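Local coordinates for protein CocE/NonD family hydrolase (Staphylococcus aureus subsp. aureus COL, PDB 3III) that probably hydrolyses ester or amide bonds as an alpha/beta-hydrolase of the CocE/NonD family, its natural substrate not being established, at residues 195-201 and 272-277; 50-55 and 126-132. All blocks are in the same frame, centred on the assembly; numbering follows the deposited sequence.

Contact 1. Residues 195-201 and 272-277; sequences LNDMYRE and GLHNRG
Glu201 meets Arg276 in a buried salt bridge, with NH1 of the arginine 2.7 Å from OE2 of the glutamate. The oxygen lies in the guanidinium plane but is reached on its anti side, tilted out of the carboxylate plane, and the two flat groups are turned 53° against each other. The extended chain of Arg276, its CG anti to the backbone N (chi1 -179°), runs crosswise to that of Glu201, and its methylenes pack against the carboxylate. The other oxygen faces back into its own segment: OE1 accepts from Asn196 N at 3.0 Å, nearly along the C-O axis, and from Asp197 N at 3.1 Å, from above the carboxylate plane. Glu201 ties the first turn of helix 198-203 to the backbone of Asn196 and of the N-cap residue Asp197, and to helix 275-284. ND2 of Asn196 donates to Gly277 O across 2.8 Å, approaching above the carbonyl plane.

Farther along, Leu195 N donates to His274 ND1 at 3.1 Å, tilted from the ring plane, while Leu195 CD2 rests on CD1 of Leu273. The far side of the imidazole joins the heart of an alpha/beta-hydrolase fold: NE2 is hydrogen-bonded to OG of Ser169, which sits between strand 162-168 and helix 170-179, where this fold places its nucleophile elbow. A bound palmitic acid lies about 5 Å from the His274 side chain.

Arg200 covers Arg276 directly: its aliphatic CD lies over one guanidinium face, 3.7 Å from Arg276 NH2. Asp197 forms the second shell, its OD2 taking Arg200 NH1 at 2.8 Å on the syn lone pair. Water 1 donates to that same oxygen and accepts from Arg276 NH1. From the C-terminal part, Glu495 binds Arg276 NE and Trp475 makes a cation-pi contact with the guanidinium.

Contact 2. Residues 50-55 and 126-132; sequences DGEKLY and RGSDKSK
Asp50 and Arg126 approach from opposite directions in a salt bridge, the charged part of this surface contact. NH1 of Arg126 donates to the syn lone pair of Asp50 OD2 at 2.9 Å, whereas the bonds of NH2 to the two Asp50 oxygens are long and weak. Because the two planes stand 64° apart, the pair is not a flat two-pronged clasp. Asp145, in helix 140-154, takes the arginine's NE, so carboxylates from two parts of the fold fix the guanidinium. Glu52 methylenes cover one of its faces, CB lying 3.5 Å from NH1.

Hydrogen bonds through hydroxyl and water come second. With CG anti to the backbone N (chi1 -177°) and a bend at chi2, Glu52 turns its carboxylate toward Ser131, whose OG donates to the anti lone pair of OE2 over a short 2.5 Å. That hydroxyl also accepts from Gly127 N at 3.0 Å, drawing the 126-132 loop together. Water 3 links OE2 of Glu52 to Lys132 N, and water 4 joins Tyr55 N to Ser128 O.

The aromatic group is a CH-pi contact: CB of Lys130 stands over a face of the Tyr55 ring, 3.6 Å from its centroid and 15° off the normal. The bend at chi3 sets CE 3.6 Å from Tyr55 CD1, beyond the rim, and that at chi4 turns NZ back to Asp129 OD2, at 2.6 Å; Asp43 also binds NZ. Leu54 CD1 adds apolar cover near the Arg126 backbone.

Each segment adds a tight turn: Asp50 OD1 to Glu52 N makes an Asx turn, and Ser128 to Ser131 a type II' beta turn. In the alpha/beta-hydrolase sheet, the turn of hairpin 36-47/53-60 and the first residues of strand 53-60 pack on the loop leading from adjacent strand 119-124 to helix 140-154.

In the fold
The two contacts illustrate how one alpha/beta-hydrolase architecture handles polar groups differently with depth. Contact 1 is core, its centre about 6 Å from the centre of the chain, and joins residues around two helix starts beside the presumed active-site region and the C-terminal part. Contact 2 is surface, its centre about 27 Å from that of the chain, and lies toward the N-terminal side of the central mixed sheet. No element is common to both, and their nearest atoms stay about 13 Å apart. Each centres on an arginine–carboxylate pair. In contact 1 the glutamate is buried and gripped by backbone, with one bridging water; contact 2 has a partly exposed arginine, three waters, a CH-pi contact and lysine ends held by carboxylates.

Contact 1. Residues 195-201 and 272-277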
ATOM      1  N   LEU A 195       2.068  -1.500  -3.231  1.00  8.39           N
ATOM      2  CA  LEU A 195       2.303  -0.549  -4.290  1.00  9.39           C
ATOM      3  C   LEU A 195       2.735  -1.265  -5.573  1.00  9.08           C
ATOM      4  O   LEU A 195       3.041  -2.448  -5.576  1.00  8.95           O
ATOM      5  CB  LEU A 195       3.382   0.471  -3.870  1.00  8.96           C
ATOM      6  CG  LEU A 195       4.803  -0.039  -3.563  1.00 10.51           C
ATOM      7  CD1 LEU A 195       5.660  -0.108  -4.772  1.00  8.75           C
ATOM      8  CD2 LEU A 195       5.441   0.886  -2.471  1.00  9.95           C
ATOM      9  N   ASN A 196       2.748  -0.526  -6.671  1.00  8.89           N
ATOM     10  CA  ASN A 196       3.269  -1.055  -7.911  1.00  8.86           C
ATOM     11  C   ASN A 196       3.844  -0.017  -8.898  1.00  8.38           C
ATOM     12  O   ASN A 196       4.109  -0.337 -10.028  1.00  8.02           O
ATOM     13  CB  ASN A 196       2.212  -1.936  -8.550  1.00  8.92           C
ATOM     14  CG  ASN A 196       0.892  -1.275  -8.611  1.00  8.31           C
ATOM     15  OD1 ASN A 196       0.746  -0.250  -9.234  1.00 12.01           O
ATOM     16  ND2 ASN A 196      -0.088  -1.830  -7.886  1.00  7.72           N
ATOM     17  N   ASP A 197       4.068   1.212  -8.423  1.00  8.36           N
ATOM     18  CA  ASP A 197       4.714   2.290  -9.172  1.00  7.72           C
ATOM     19  C   ASP A 197       5.617   3.037  -8.216  1.00  7.05           C
ATOM     20  O   ASP A 197       5.187   3.912  -7.505  1.00  8.78           O
ATOM     21  CB  ASP A 197       3.671   3.218  -9.793  1.00  6.77           C
ATOM     22  CG  ASP A 197       4.294   4.332 -10.687  1.00 10.14           C
ATOM     23  OD1 ASP A 197       5.527   4.611 -10.599  1.00  9.71           O
ATOM     24  OD2 ASP A 197       3.484   4.976 -11.426  1.00  9.16           O
HETATM   25  N   MSE A 198       6.872   2.634  -8.152  1.00  7.74           N
HETATM   26  CA  MSE A 198       7.770   3.136  -7.128  1.00  7.51           C
HETATM   27  C   MSE A 198       7.933   4.632  -7.197  1.00  8.58           C
HETATM   28  O   MSE A 198       7.991   5.281  -6.149  1.00  9.57           O
HETATM   29  CB  MSE A 198       9.157   2.481  -7.222  1.00  8.21           C
HETATM   30  CG  MSE A 198       9.171   1.096  -6.724  1.00  9.07           C
HETATM   31 SE   MSE A 198      11.002   0.299  -6.799  1.00 21.02          SE
HETATM   32  CE  MSE A 198      11.819   1.433  -5.330  1.00 10.22           C
ATOM     33  N   TYR A 199       8.071   5.187  -8.398  1.00  7.24           N
ATOM     34  CA  TYR A 199       8.264   6.621  -8.505  1.00  8.37           C
ATOM     35  C   TYR A 199       7.114   7.435  -7.851  1.00  8.28           C
ATOM     36  O   TYR A 199       7.342   8.437  -7.213  1.00  8.46           O
ATOM     37  CB  TYR A 199       8.398   7.035  -9.986  1.00  7.84           C
ATOM     38  CG  TYR A 199       8.660   8.470 -10.100  1.00  8.51           C
ATOM     39  CD1 TYR A 199       9.958   8.970  -9.986  1.00 11.22           C
ATOM     40  CD2 TYR A 199       7.611   9.372 -10.272  1.00  6.31           C
ATOM     41  CE1 TYR A 199      10.202  10.391 -10.036  1.00 11.54           C
ATOM     42  CE2 TYR A 199       7.840  10.713 -10.331  1.00  6.44           C
ATOM     43  CZ  TYR A 199       9.136  11.233 -10.225  1.00 10.27           C
ATOM     44  OH  TYR A 199       9.317  12.605 -10.261  1.00  9.34           O
ATOM     45  N   ARG A 200       5.881   7.002  -8.041  1.00  9.15           N
ATOM     46  CA  ARG A 200       4.732   7.753  -7.594  1.00  8.87           C
ATOM     47  C   ARG A 200       4.325   7.418  -6.206  1.00  9.71           C
ATOM     48  O   ARG A 200       3.504   8.164  -5.633  1.00 11.07           O
ATOM     49  CB  ARG A 200       3.536   7.553  -8.529  1.00  9.22           C
ATOM     50  CG  ARG A 200       3.671   8.329  -9.830  1.00  7.22           C
ATOM     51  CD  ARG A 200       2.425   8.116 -10.758  1.00  8.74           C
ATOM     52  NE  ARG A 200       2.623   8.860 -12.000  1.00  7.26           N
ATOM     53  CZ  ARG A 200       3.412   8.477 -12.985  1.00 11.40           C
ATOM     54  NH1 ARG A 200       4.042   7.318 -12.910  1.00 10.35           N
ATOM     55  NH2 ARG A 200       3.568   9.257 -14.051  1.00 11.02           N
ATOM     56  N   GLU A 201       4.808   6.290  -5.672  1.00  9.92           N
ATOM     57  CA  GLU A 201       4.197   5.731  -4.463  1.00 10.41           C
ATOM     58  C   GLU A 201       5.097   5.654  -3.255  1.00 12.56           C
ATOM     59  O   GLU A 201       4.579   5.722  -2.153  1.00 14.01           O
ATOM     60  CB  GLU A 201       3.457   4.421  -4.747  1.00  9.47           C
ATOM     61  CG  GLU A 201       2.370   4.723  -5.811  1.00  8.98           C
ATOM     62  CD  GLU A 201       1.691   3.565  -6.485  1.00 10.59           C
ATOM     63  OE1 GLU A 201       2.145   2.403  -6.343  1.00 12.34           O
ATOM     64  OE2 GLU A 201       0.688   3.847  -7.221  1.00 11.67           O
ATOM     65  N   GLY A 272       0.552   7.124   1.295  1.00  9.04           N
ATOM     66  CA  GLY A 272       1.978   7.416   1.290  1.00  7.74           C
ATOM     67  C   GLY A 272       2.866   6.224   1.083  1.00  9.54           C
ATOM     68  O   GLY A 272       4.084   6.359   0.873  1.00  9.02           O
ATOM     69  N   LEU A 273       2.285   5.025   1.151  1.00  8.73           N
ATOM     70  CA  LEU A 273       3.021   3.818   0.770  1.00 10.58           C
ATOM     71  C   LEU A 273       2.119   2.959  -0.142  1.00 10.82           C
ATOM     72  O   LEU A 273       2.099   3.206  -1.340  1.00 13.47           O
ATOM     73  CB  LEU A 273       3.518   3.048   1.994  1.00 10.57           C
ATOM     74  CG  LEU A 273       4.491   1.895   1.672  1.00 10.09           C
ATOM     75  CD1 LEU A 273       5.742   2.400   0.933  1.00  8.45           C
ATOM     76  CD2 LEU A 273       4.860   1.161   2.977  1.00  8.69           C
ATOM     77  N   HIS A 274       1.363   2.014   0.393  1.00  9.78           N
ATOM     78  CA  HIS A 274       0.653   1.050  -0.467  1.00 10.62           C
ATOM     79  C   HIS A 274      -0.716   1.441  -1.022  1.00  9.93           C
ATOM     80  O   HIS A 274      -1.225   0.783  -1.941  1.00  9.85           O
ATOM     81  CB  HIS A 274       0.570  -0.321   0.205  1.00 10.52           C
ATOM     82  CG  HIS A 274       1.901  -0.887   0.595  1.00 11.24           C
ATOM     83  ND1 HIS A 274       2.924  -1.097  -0.304  1.00  7.26           N
ATOM     84  CD2 HIS A 274       2.386  -1.236   1.813  1.00  8.61           C
ATOM     85  CE1 HIS A 274       3.960  -1.612   0.337  1.00 11.31           C
ATOM     86  NE2 HIS A 274       3.663  -1.698   1.628  1.00  8.50           N
ATOM     87  N   ASN A 275      -1.363   2.442  -0.438  1.00  9.11           N
ATOM     88  CA  ASN A 275      -2.753   2.740  -0.748  1.00  9.22           C
ATOM     89  C   ASN A 275      -2.964   3.029  -2.231  1.00  7.97           C
ATOM     90  O   ASN A 275      -3.790   2.387  -2.851  1.00  7.61           O
ATOM     91  CB  ASN A 275      -3.258   3.834   0.215  1.00  8.67           C
ATOM     92  CG  ASN A 275      -4.431   4.635  -0.311  1.00 11.75           C
ATOM     93  OD1 ASN A 275      -4.335   5.228  -1.367  1.00 17.86           O
ATOM     94  ND2 ASN A 275      -5.534   4.704   0.474  1.00  7.04           N
ATOM     95  N   ARG A 276      -2.195   3.947  -2.810  1.00  8.46           N
ATOM     96  CA  ARG A 276      -2.455   4.371  -4.185  1.00  7.92           C
ATOM     97  C   ARG A 276      -2.418   3.191  -5.128  1.00  9.16           C
ATOM     98  O   ARG A 276      -3.311   3.027  -5.966  1.00  8.05           O
ATOM     99  CB  ARG A 276      -1.467   5.439  -4.643  1.00  9.70           C
ATOM    100  CG  ARG A 276      -1.691   5.926  -6.038  1.00  9.06           C
ATOM    101  CD  ARG A 276      -0.734   7.056  -6.409  1.00  8.82           C
ATOM    102  NE  ARG A 276      -1.039   7.591  -7.731  1.00  7.85           N
ATOM    103  CZ  ARG A 276      -0.747   7.000  -8.880  1.00  8.43           C
ATOM    104  NH1 ARG A 276      -0.068   5.847  -8.910  1.00  8.91           N
ATOM    105  NH2 ARG A 276      -1.110   7.577 -10.019  1.00  9.02           N
ATOM    106  N   GLY A 277      -1.361   2.396  -5.017  1.00  9.43           N
ATOM    107  CA  GLY A 277      -1.116   1.287  -5.929  1.00  9.81           C
ATOM    108  C   GLY A 277      -1.991   0.075  -5.669  1.00  9.72           C
ATOM    109  O   GLY A 277      -2.236  -0.702  -6.584  1.00 10.77           O
TER
HETATM  110  O   HOH W   1       0.804   4.192 -11.233  1.00  7.25           O

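Contact 2. Residues 50-55 and 126-132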
ATOM      1  N   ASP A  50      19.599 -18.688 -15.440  1.00  7.77           N
ATOM      2  CA  ASP A  50      21.032 -18.363 -15.469  1.00  8.42           C
ATOM      3  C   ASP A  50      21.933 -19.191 -14.536  1.00  8.66           C
ATOM      4  O   ASP A  50      23.138 -18.940 -14.480  1.00  7.58           O
ATOM      5  CB  ASP A  50      21.271 -16.875 -15.234  1.00  7.74           C
ATOM      6  CG  ASP A  50      21.022 -16.445 -13.807  1.00  7.57           C
ATOM      7  OD1 ASP A  50      20.599 -17.235 -12.949  1.00  8.19           O
ATOM      8  OD2 ASP A  50      21.255 -15.266 -13.538  1.00  5.90           O
ATOM      9  N   GLY A  51      21.359 -20.174 -13.835  1.00  8.86           N
ATOM     10  CA  GLY A  51      22.104 -21.020 -12.894  1.00  8.76           C
ATOM     11  C   GLY A  51      22.035 -20.543 -11.456  1.00  8.89           C
ATOM     12  O   GLY A  51      22.400 -21.262 -10.566  1.00  9.61           O
ATOM     13  N   GLU A  52      21.566 -19.333 -11.199  1.00  9.37           N
ATOM     14  CA  GLU A  52      21.439 -18.874  -9.816  1.00  9.45           C
ATOM     15  C   GLU A  52      20.478 -19.772  -9.031  1.00  9.14           C
ATOM     16  O   GLU A  52      19.396 -20.160  -9.529  1.00  8.70           O
ATOM     17  CB  GLU A  52      20.975 -17.421  -9.742  1.00  9.70           C
ATOM     18  CG  GLU A  52      20.878 -16.839  -8.263  1.00 11.90           C
ATOM     19  CD  GLU A  52      22.250 -16.391  -7.724  1.00 13.86           C
ATOM     20  OE1 GLU A  52      23.255 -16.503  -8.462  1.00 11.48           O
ATOM     21  OE2 GLU A  52      22.311 -15.902  -6.587  1.00 17.22           O
ATOM     22  N   LYS A  53      20.860 -20.071  -7.788  1.00  8.29           N
ATOM     23  CA  LYS A  53      19.976 -20.787  -6.884  1.00  9.23           C
ATOM     24  C   LYS A  53      19.192 -19.866  -5.967  1.00  8.50           C
ATOM     25  O   LYS A  53      19.753 -18.982  -5.370  1.00  9.22           O
ATOM     26  CB  LYS A  53      20.784 -21.818  -6.091  1.00  9.20           C
ATOM     27  CG  LYS A  53      21.043 -23.104  -6.937  1.00 12.41           C
ATOM     28  CD  LYS A  53      21.926 -24.051  -6.181  1.00 17.97           C
ATOM     29  CE  LYS A  53      22.071 -25.386  -6.902  1.00 21.96           C
ATOM     30  NZ  LYS A  53      23.312 -26.083  -6.433  1.00 24.88           N
ATOM     31  N   LEU A  54      17.890 -20.076  -5.863  1.00  7.53           N
ATOM     32  CA  LEU A  54      17.062 -19.397  -4.874  1.00  7.27           C
ATOM     33  C   LEU A  54      16.713 -20.405  -3.792  1.00  6.94           C
ATOM     34  O   LEU A  54      16.457 -21.606  -4.095  1.00  6.54           O
ATOM     35  CB  LEU A  54      15.769 -18.853  -5.486  1.00  7.43           C
ATOM     36  CG  LEU A  54      15.783 -17.389  -5.897  1.00 10.69           C
ATOM     37  CD1 LEU A  54      16.994 -17.021  -6.728  1.00  8.81           C
ATOM     38  CD2 LEU A  54      14.469 -17.007  -6.547  1.00 10.78           C
ATOM     39  N   TYR A  55      16.710 -19.932  -2.562  1.00  5.39           N
ATOM     40  CA  TYR A  55      16.461 -20.751  -1.387  1.00  6.17           C
ATOM     41  C   TYR A  55      15.055 -20.615  -0.875  1.00  6.56           C
ATOM     42  O   TYR A  55      14.507 -19.523  -0.803  1.00  8.13           O
ATOM     43  CB  TYR A  55      17.492 -20.476  -0.280  1.00  6.41           C
ATOM     44  CG  TYR A  55      18.877 -20.890  -0.743  1.00  5.11           C
ATOM     45  CD1 TYR A  55      19.432 -22.105  -0.355  1.00  6.92           C
ATOM     46  CD2 TYR A  55      19.607 -20.068  -1.589  1.00  6.86           C
ATOM     47  CE1 TYR A  55      20.693 -22.500  -0.835  1.00  8.92           C
ATOM     48  CE2 TYR A  55      20.817 -20.452  -2.075  1.00 10.11           C
ATOM     49  CZ  TYR A  55      21.359 -21.661  -1.694  1.00 10.00           C
ATOM     50  OH  TYR A  55      22.595 -21.987  -2.139  1.00 13.02           O
ATOM     51  N   ARG A 126      16.182 -13.627  -5.200  1.00  8.54           N
ATOM     52  CA  ARG A 126      17.592 -13.423  -5.549  1.00  7.67           C
ATOM     53  C   ARG A 126      18.176 -12.285  -4.709  1.00  8.14           C
ATOM     54  O   ARG A 126      17.556 -11.227  -4.530  1.00  7.41           O
ATOM     55  CB  ARG A 126      17.736 -13.081  -7.012  1.00  6.89           C
ATOM     56  CG  ARG A 126      19.169 -13.058  -7.509  1.00  9.29           C
ATOM     57  CD  ARG A 126      19.253 -12.594  -8.960  1.00  8.70           C
ATOM     58  NE  ARG A 126      18.580 -13.500  -9.885  1.00  8.56           N
ATOM     59  CZ  ARG A 126      19.177 -14.234 -10.817  1.00 10.82           C
ATOM     60  NH1 ARG A 126      20.498 -14.187 -10.998  1.00  8.39           N
ATOM     61  NH2 ARG A 126      18.448 -15.018 -11.605  1.00 11.95           N
ATOM     62  N   GLY A 127      19.407 -12.514  -4.250  1.00  7.95           N
ATOM     63  CA  GLY A 127      20.133 -11.564  -3.398  1.00  8.72           C
ATOM     64  C   GLY A 127      19.905 -11.707  -1.897  1.00  9.25           C
ATOM     65  O   GLY A 127      20.598 -11.057  -1.092  1.00 10.48           O
ATOM     66  N   SER A 128      18.917 -12.521  -1.522  1.00  9.98           N
ATOM     67  CA  SER A 128      18.579 -12.760  -0.143  1.00 10.35           C
ATOM     68  C   SER A 128      18.835 -14.212   0.230  1.00 10.66           C
ATOM     69  O   SER A 128      18.883 -15.111  -0.608  1.00  9.89           O
ATOM     70  CB  SER A 128      17.115 -12.371   0.143  1.00 11.44           C
ATOM     71  OG  SER A 128      16.215 -13.327  -0.419  1.00 10.76           O
ATOM     72  N   ASP A 129      19.016 -14.406   1.522  1.00 10.97           N
ATOM     73  CA  ASP A 129      19.385 -15.684   2.107  1.00  9.99           C
ATOM     74  C   ASP A 129      20.743 -16.115   1.551  1.00 10.07           C
ATOM     75  O   ASP A 129      21.660 -15.298   1.489  1.00  9.17           O
ATOM     76  CB  ASP A 129      18.292 -16.733   1.938  1.00 10.16           C
ATOM     77  CG  ASP A 129      18.470 -17.881   2.884  1.00 13.22           C
ATOM     78  OD1 ASP A 129      18.274 -17.676   4.100  1.00 19.44           O
ATOM     79  OD2 ASP A 129      18.861 -18.978   2.438  1.00 15.74           O
ATOM     80  N   LYS A 130      20.872 -17.355   1.114  1.00 10.55           N
ATOM     81  CA  LYS A 130      22.172 -17.846   0.647  1.00 11.76           C
ATOM     82  C   LYS A 130      22.457 -17.405  -0.795  1.00 12.71           C
ATOM     83  O   LYS A 130      23.560 -17.609  -1.293  1.00 13.33           O
ATOM     84  CB  LYS A 130      22.274 -19.365   0.894  1.00 11.46           C
ATOM     85  CG  LYS A 130      22.316 -19.612   2.442  1.00 14.82           C
ATOM     86  CD  LYS A 130      22.299 -21.042   2.869  1.00 16.32           C
ATOM     87  CE  LYS A 130      20.895 -21.573   2.895  1.00 19.15           C
ATOM     88  NZ  LYS A 130      19.981 -20.798   3.841  1.00 16.51           N
ATOM     89  N   SER A 131      21.498 -16.746  -1.449  1.00 12.99           N
ATOM     90  CA  SER A 131      21.772 -16.137  -2.742  1.00 13.18           C
ATOM     91  C   SER A 131      22.499 -14.826  -2.537  1.00 12.68           C
ATOM     92  O   SER A 131      21.996 -13.929  -1.862  1.00 12.35           O
ATOM     93  CB  SER A 131      20.494 -15.855  -3.543  1.00 13.49           C
ATOM     94  OG  SER A 131      20.808 -15.098  -4.706  1.00 11.80           O
ATOM     95  N   LYS A 132      23.662 -14.691  -3.161  1.00 12.52           N
ATOM     96  CA  LYS A 132      24.407 -13.433  -3.141  1.00 12.49           C
ATOM     97  C   LYS A 132      24.386 -12.801  -4.536  1.00 12.77           C
ATOM     98  O   LYS A 132      25.287 -12.041  -4.894  1.00 12.61           O
ATOM     99  CB  LYS A 132      25.866 -13.617  -2.644  1.00 14.33           C
ATOM    100  CG  LYS A 132      26.023 -14.235  -1.269  1.00 15.07           C
ATOM    101  CD  LYS A 132      25.200 -13.505  -0.187  1.00 17.54           C
ATOM    102  CE  LYS A 132      24.781 -14.419   0.997  1.00 17.49           C
ATOM    103  NZ  LYS A 132      24.059 -13.590   2.084  1.00 15.38           N
TER
HETATM  104  O   HOH W   2      18.025 -16.398 -14.554  1.00  3.18           O
HETATM  105  O   HOH W   3      24.815 -16.481  -5.179  1.00 21.79           O
HETATM  106  O   HOH W   4      17.591 -17.123  -2.106  1.00  5.12           O